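Local coordinates for protein pyruvate kinase (Toxoplasma gondii, PDB 3GG8) that catalyses the last step of glycolysis, the transfer of a phosphoryl group from phosphoenolpyruvate to ADP, which yields pyruvate and ATP, at residues P434-S439 against G453-Q458; T341-L346 against L448-G453. All coordinates share one frame; numbering follows the deposited sequence.

Interaction 1: P434-S439 against G453-Q458; sequences PILALS and GVTTMQ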
loop_
_atom_site.group_PDB
_atom_site.type_symbol
_atom_site.label_atom_id
_atom_site.label_comp_id
_atom_site.label_asym_id
_atom_site.label_seq_id
_atom_site.Cartn_x
_atom_site.Cartn_y
_atom_site.Cartn_z
ATOM N N PRO C 434 -19.706 15.670 -7.615
ATOM C CA PRO C 434 -21.149 15.465 -7.598
ATOM C C PRO C 434 -21.569 14.372 -8.571
ATOM O O PRO C 434 -20.954 14.222 -9.624
ATOM C CB PRO C 434 -21.685 16.804 -8.094
ATOM C CG PRO C 434 -20.641 17.787 -7.726
ATOM C CD PRO C 434 -19.366 17.063 -7.957
ATOM N N ILE C 435 -22.600 13.608 -8.214
ATOM C CA ILE C 435 -23.170 12.603 -9.108
ATOM C C ILE C 435 -24.531 13.106 -9.586
ATOM O O ILE C 435 -25.371 13.477 -8.775
ATOM C CB ILE C 435 -23.318 11.216 -8.407
ATOM C CG1 ILE C 435 -21.977 10.768 -7.791
ATOM C CG2 ILE C 435 -23.872 10.163 -9.371
ATOM C CD1 ILE C 435 -22.132 9.716 -6.689
ATOM N N LEU C 436 -24.724 13.166 -10.904
ATOM C CA LEU C 436 -26.032 13.455 -11.456
ATOM C C LEU C 436 -26.590 12.175 -12.068
ATOM O O LEU C 436 -26.113 11.696 -13.096
ATOM C CB LEU C 436 -25.963 14.607 -12.463
ATOM C CG LEU C 436 -27.226 15.040 -13.232
ATOM C CD1 LEU C 436 -28.402 15.467 -12.335
ATOM C CD2 LEU C 436 -26.848 16.173 -14.210
ATOM N N ALA C 437 -27.564 11.600 -11.378
ATOM C CA ALA C 437 -28.253 10.410 -11.836
ATOM C C ALA C 437 -29.348 10.784 -12.835
ATOM O O ALA C 437 -30.236 11.592 -12.526
ATOM C CB ALA C 437 -28.833 9.670 -10.658
ATOM N N LEU C 438 -29.279 10.195 -14.031
ATOM C CA LEU C 438 -30.264 10.444 -15.106
ATOM C C LEU C 438 -31.087 9.195 -15.339
ATOM O O LEU C 438 -30.533 8.101 -15.500
ATOM C CB LEU C 438 -29.569 10.860 -16.399
ATOM C CG LEU C 438 -28.597 12.051 -16.325
ATOM C CD1 LEU C 438 -27.708 12.089 -17.559
ATOM C CD2 LEU C 438 -29.342 13.375 -16.157
ATOM N N SER C 439 -32.409 9.349 -15.345
ATOM C CA SER C 439 -33.299 8.200 -15.373
ATOM C C SER C 439 -34.643 8.551 -16.010
ATOM O O SER C 439 -35.143 9.662 -15.868
ATOM C CB SER C 439 -33.500 7.669 -13.949
ATOM O OG SER C 439 -34.098 6.387 -13.945
ATOM N N GLY C 453 -24.642 12.117 -2.093
ATOM C CA GLY C 453 -23.753 12.514 -3.164
ATOM C C GLY C 453 -24.438 12.550 -4.507
ATOM O O GLY C 453 -23.839 12.968 -5.503
ATOM N N VAL C 454 -25.685 12.085 -4.530
ATOM C CA VAL C 454 -26.490 12.034 -5.741
ATOM C C VAL C 454 -27.496 13.180 -5.786
ATOM O O VAL C 454 -28.179 13.436 -4.808
ATOM C CB VAL C 454 -27.232 10.657 -5.865
ATOM C CG1 VAL C 454 -28.212 10.638 -7.051
ATOM C CG2 VAL C 454 -26.228 9.536 -6.024
ATOM N N THR C 455 -27.540 13.904 -6.910
ATOM C CA THR C 455 -28.746 14.644 -7.269
ATOM C C THR C 455 -29.317 14.038 -8.554
ATOM O O THR C 455 -28.687 13.222 -9.217
ATOM C CB THR C 455 -28.570 16.173 -7.395
ATOM O OG1 THR C 455 -27.893 16.490 -8.613
ATOM C CG2 THR C 455 -27.826 16.760 -6.189
ATOM N N THR C 456 -30.516 14.445 -8.906
ATOM C CA THR C 456 -31.312 13.638 -9.784
ATOM C C THR C 456 -31.859 14.529 -10.891
ATOM O O THR C 456 -32.112 15.698 -10.658
ATOM C CB THR C 456 -32.369 12.931 -8.903
ATOM O OG1 THR C 456 -32.202 11.500 -8.957
ATOM C CG2 THR C 456 -33.765 13.370 -9.182
ATOM N N MET C 457 -31.946 13.994 -12.112
ATOM C CA MET C 457 -32.659 14.651 -13.210
ATOM C C MET C 457 -33.459 13.591 -13.986
ATOM O O MET C 457 -32.869 12.702 -14.613
ATOM C CB MET C 457 -31.681 15.396 -14.136
ATOM C CG MET C 457 -32.307 16.208 -15.261
ATOM S SD MET C 457 -31.071 16.987 -16.345
ATOM C CE MET C 457 -32.128 17.590 -17.654
ATOM N N GLN C 458 -34.794 13.688 -13.946
ATOM C CA GLN C 458 -35.635 12.809 -14.766
ATOM C C GLN C 458 -35.503 13.147 -16.242
ATOM O O GLN C 458 -35.387 14.309 -16.627
ATOM C CB GLN C 458 -37.109 12.802 -14.336
ATOM C CG GLN C 458 -37.901 11.635 -14.974
ATOM C CD GLN C 458 -39.357 11.533 -14.544
ATOM O OE1 GLN C 458 -39.692 11.749 -13.383
ATOM N NE2 GLN C 458 -40.225 11.157 -15.481
#
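Residues Ile-435 to Ser-439 and Val-454 to Gln-458 run as neighbouring parallel strands, their axes 4.7 Å apart at closest approach and their directions 29° apart. Ile-435 N donates to Gly-453 O at 3.0 Å, and Ile-435 O accepts from Thr-455 N. One step on, Ala-437 N donates to Thr-455 O and Ala-437 O accepts from Met-457 N. Thus Ile-435 and Ala-437 use both their N-H and C=O here. The ladder slackens at its C-terminal end, where Ser-439 N to Met-457 O is a weak bond of 3.5 Å. On one face, Ile-435 and Ala-437 meet Val-454. The two methyl branches of Val-454 divide the work: CG1, anti to its backbone N (chi1 174°), touches Ala-437 CB at 3.8 Å, while CG2 lies 4.1 Å from Ile-435 CB. On the other face, Met-457 CB is the meeting point of two leucines. Leu-436 CD1 reaches Met-457 CB at 3.7 Å, crossing at a slant from two residues back in register. Leu-438 CD2 comes equally near, but this side chain lies alongside Met-457 and points the same way. The fully extended chain of Met-457 (chi1 -176°) carries its end away from strand 435-439, with SD still beside Leu-438 CD2. This is the parallel pairing of a right-handed beta-alpha-beta crossover, with helix 442-447 as the connection, in the C-terminal alpha/beta domain. Strand 454-458 is one of the two edge strands of its sheet within the chain; strand 435-439 also pairs with strand 412-416 through Leu-436 and Leu-438. Helix 465-478 covers the Leu-438 and Met-457 face. Helix 421-427 packs on the opposite face against Ile-435, Ala-437 and Val-454, and helix 442-447 packs there against Ser-439 and Thr-456.

Interaction 2: T341-L346 against L448-G453; sequences TDCVML and LQVIRG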
loop_
_atom_site.group_PDB
_atom_site.type_symbol
_atom_site.label_atom_id
_atom_site.label_comp_id
_atom_site.label_asym_id
_atom_site.label_seq_id
_atom_site.Cartn_x
_atom_site.Cartn_y
_atom_site.Cartn_z
ATOM N N THR C 341 -23.076 8.142 6.998
ATOM C CA THR C 341 -24.526 8.052 6.809
ATOM C C THR C 341 -24.993 8.646 5.474
ATOM O O THR C 341 -24.444 9.642 5.016
ATOM C CB THR C 341 -25.314 8.702 7.997
ATOM O OG1 THR C 341 -26.669 8.222 7.991
ATOM C CG2 THR C 341 -25.301 10.232 7.898
ATOM N N ASP C 342 -26.006 8.026 4.869
ATOM C CA ASP C 342 -26.577 8.530 3.634
ATOM C C ASP C 342 -27.525 9.658 3.933
ATOM O O ASP C 342 -27.517 10.672 3.219
ATOM C CB ASP C 342 -27.308 7.427 2.858
ATOM C CG ASP C 342 -26.346 6.455 2.193
ATOM O OD1 ASP C 342 -25.886 6.739 1.063
ATOM O OD2 ASP C 342 -26.036 5.410 2.808
ATOM N N CYS C 343 -28.347 9.463 4.979
ATOM C CA CYS C 343 -29.362 10.422 5.420
ATOM C C CYS C 343 -29.265 10.760 6.901
ATOM O O CYS C 343 -28.855 9.943 7.733
ATOM C CB CYS C 343 -30.777 9.906 5.156
ATOM S SG CYS C 343 -31.119 9.363 3.466
ATOM N N VAL C 344 -29.651 11.993 7.208
ATOM C CA VAL C 344 -29.889 12.442 8.573
ATOM C C VAL C 344 -31.373 12.827 8.666
ATOM O O VAL C 344 -31.946 13.355 7.708
ATOM C CB VAL C 344 -28.941 13.604 8.965
ATOM C CG1 VAL C 344 -27.542 13.071 9.268
ATOM C CG2 VAL C 344 -28.885 14.664 7.854
ATOM N N MET C 345 -32.005 12.528 9.799
ATOM C CA MET C 345 -33.449 12.673 9.903
ATOM C C MET C 345 -33.872 13.592 11.028
ATOM O O MET C 345 -33.332 13.512 12.143
ATOM C CB MET C 345 -34.124 11.315 10.069
ATOM C CG MET C 345 -35.640 11.379 10.030
ATOM S SD MET C 345 -36.329 9.736 10.222
ATOM C CE MET C 345 -36.847 9.751 11.924
ATOM N N LEU C 346 -34.817 14.475 10.695
ATOM C CA LEU C 346 -35.489 15.336 11.651
ATOM C C LEU C 346 -36.852 14.748 11.993
ATOM O O LEU C 346 -37.609 14.275 11.107
ATOM C CB LEU C 346 -35.612 16.771 11.117
ATOM C CG LEU C 346 -34.256 17.488 10.891
ATOM C CD1 LEU C 346 -34.396 18.791 10.082
ATOM C CD2 LEU C 346 -33.473 17.732 12.200
ATOM N N LEU C 448 -33.734 7.474 -5.255
ATOM C CA LEU C 448 -32.382 8.016 -5.241
ATOM C C LEU C 448 -32.223 9.232 -4.337
ATOM O O LEU C 448 -31.110 9.714 -4.138
ATOM C CB LEU C 448 -31.977 8.371 -6.680
ATOM C CG LEU C 448 -31.046 7.484 -7.523
ATOM C CD1 LEU C 448 -30.770 6.085 -6.977
ATOM C CD2 LEU C 448 -31.537 7.441 -8.958
ATOM N N GLN C 449 -33.327 9.721 -3.784
ATOM C CA GLN C 449 -33.299 10.919 -2.940
ATOM C C GLN C 449 -32.700 10.590 -1.575
ATOM O O GLN C 449 -32.498 11.463 -0.742
ATOM C CB GLN C 449 -34.709 11.488 -2.773
ATOM C CG GLN C 449 -35.369 11.897 -4.084
ATOM C CD GLN C 449 -34.576 12.941 -4.840
ATOM O OE1 GLN C 449 -34.150 13.957 -4.274
ATOM N NE2 GLN C 449 -34.393 12.710 -6.133
ATOM N N VAL C 450 -32.388 9.312 -1.404
ATOM C CA VAL C 450 -31.928 8.739 -0.150
ATOM C C VAL C 450 -30.414 8.374 -0.208
ATOM O O VAL C 450 -29.842 7.868 0.761
ATOM C CB VAL C 450 -32.923 7.567 0.185
ATOM C CG1 VAL C 450 -32.276 6.258 0.319
ATOM C CG2 VAL C 450 -33.877 7.928 1.336
ATOM N N ILE C 451 -29.776 8.690 -1.343
ATOM C CA ILE C 451 -28.377 8.339 -1.631
ATOM C C ILE C 451 -27.456 9.581 -1.484
ATOM O O ILE C 451 -27.610 10.553 -2.221
ATOM C CB ILE C 451 -28.205 7.747 -3.088
ATOM C CG1 ILE C 451 -29.211 6.622 -3.399
ATOM C CG2 ILE C 451 -26.780 7.225 -3.323
ATOM C CD1 ILE C 451 -29.208 5.454 -2.394
ATOM N N ARG C 452 -26.500 9.536 -0.541
ATOM C CA ARG C 452 -25.522 10.616 -0.388
ATOM C C ARG C 452 -24.724 10.861 -1.677
ATOM O O ARG C 452 -24.209 9.930 -2.283
ATOM C CB ARG C 452 -24.555 10.354 0.777
ATOM C CG ARG C 452 -23.761 11.593 1.160
ATOM C CD ARG C 452 -22.373 11.338 1.730
ATOM N NE ARG C 452 -22.425 10.967 3.125
ATOM C CZ ARG C 452 -21.428 11.091 4.000
ATOM N NH1 ARG C 452 -20.255 11.609 3.668
ATOM N NH2 ARG C 452 -21.631 10.696 5.233
ATOM N N GLY C 453 -24.642 12.117 -2.093
ATOM C CA GLY C 453 -23.753 12.514 -3.164
ATOM C C GLY C 453 -24.438 12.550 -4.507
ATOM O O GLY C 453 -23.839 12.968 -5.503
#
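CG of Arg-452 is trans to the main-chain nitrogen (chi1 -166°), and the chain then bends at chi3 (-80°), which brings its guanidinium edge to the carbonyl of Thr-341. NE and NH2 both donate to the one oxygen, a side-on grip with Thr-341 O in the guanidinium plane. Thr-341 O lies 3.1 Å from Arg-452 NE and 3.0 Å from Arg-452 NH2. Asp-342 answers from the other segment: its OD1 accepts Arg-452 N at 3.3 Å through the anti lone pair. Asp-342 OD1 and Arg-452 NE stay 5.8 Å apart, and the two charged groups do not pair. Asp-342 OD2 accepts a hydrogen bond from Val-309 N, and OD1 makes a long, weak ion pair with Arg-430. The contact joins two domains: the entry to strand 343-346, the last strand of the eight-stranded TIM barrel, meets the loop before strand 454-458 of the C-terminal alpha/beta domain. Next to the Asp-342 bond, Val-450 O lies 3.3 Å from Cys-343 SG, and Val-450 CG2 packs on the same sulfur at 3.8 Å. Thr-341 OG1 donates to Cys-343 O at 2.8 Å, a bond within the segment at the start of the barrel strand. Arg-452 NH2 has a second acceptor in Val-337 O, on helix 327-339 of the barrel.

Interactions 1 and 2 share Gly-453, and their centres lie 13 Å apart. The chain leaves the barrel contact at Arg-452 and, one residue later, gives Gly-453 O to the strand pair; that oxygen also accepts from Arg-37 NH2. Leu-448 and Gln-449, in segment 448-453, pack directly on interaction 1. Leu-448 CD2 lies 3.9 Å from Ala-437 CB, and Leu-448 CB is the same distance from Thr-456 OG1. Interaction 1 forms one edge of the alpha/beta sheet, and interaction 2 joins the loop leading into that edge to the barrel. In this family the active site lies at the C-terminal end of the barrel strands, whereas interaction 2 engages the N-terminal end of strand 343-346.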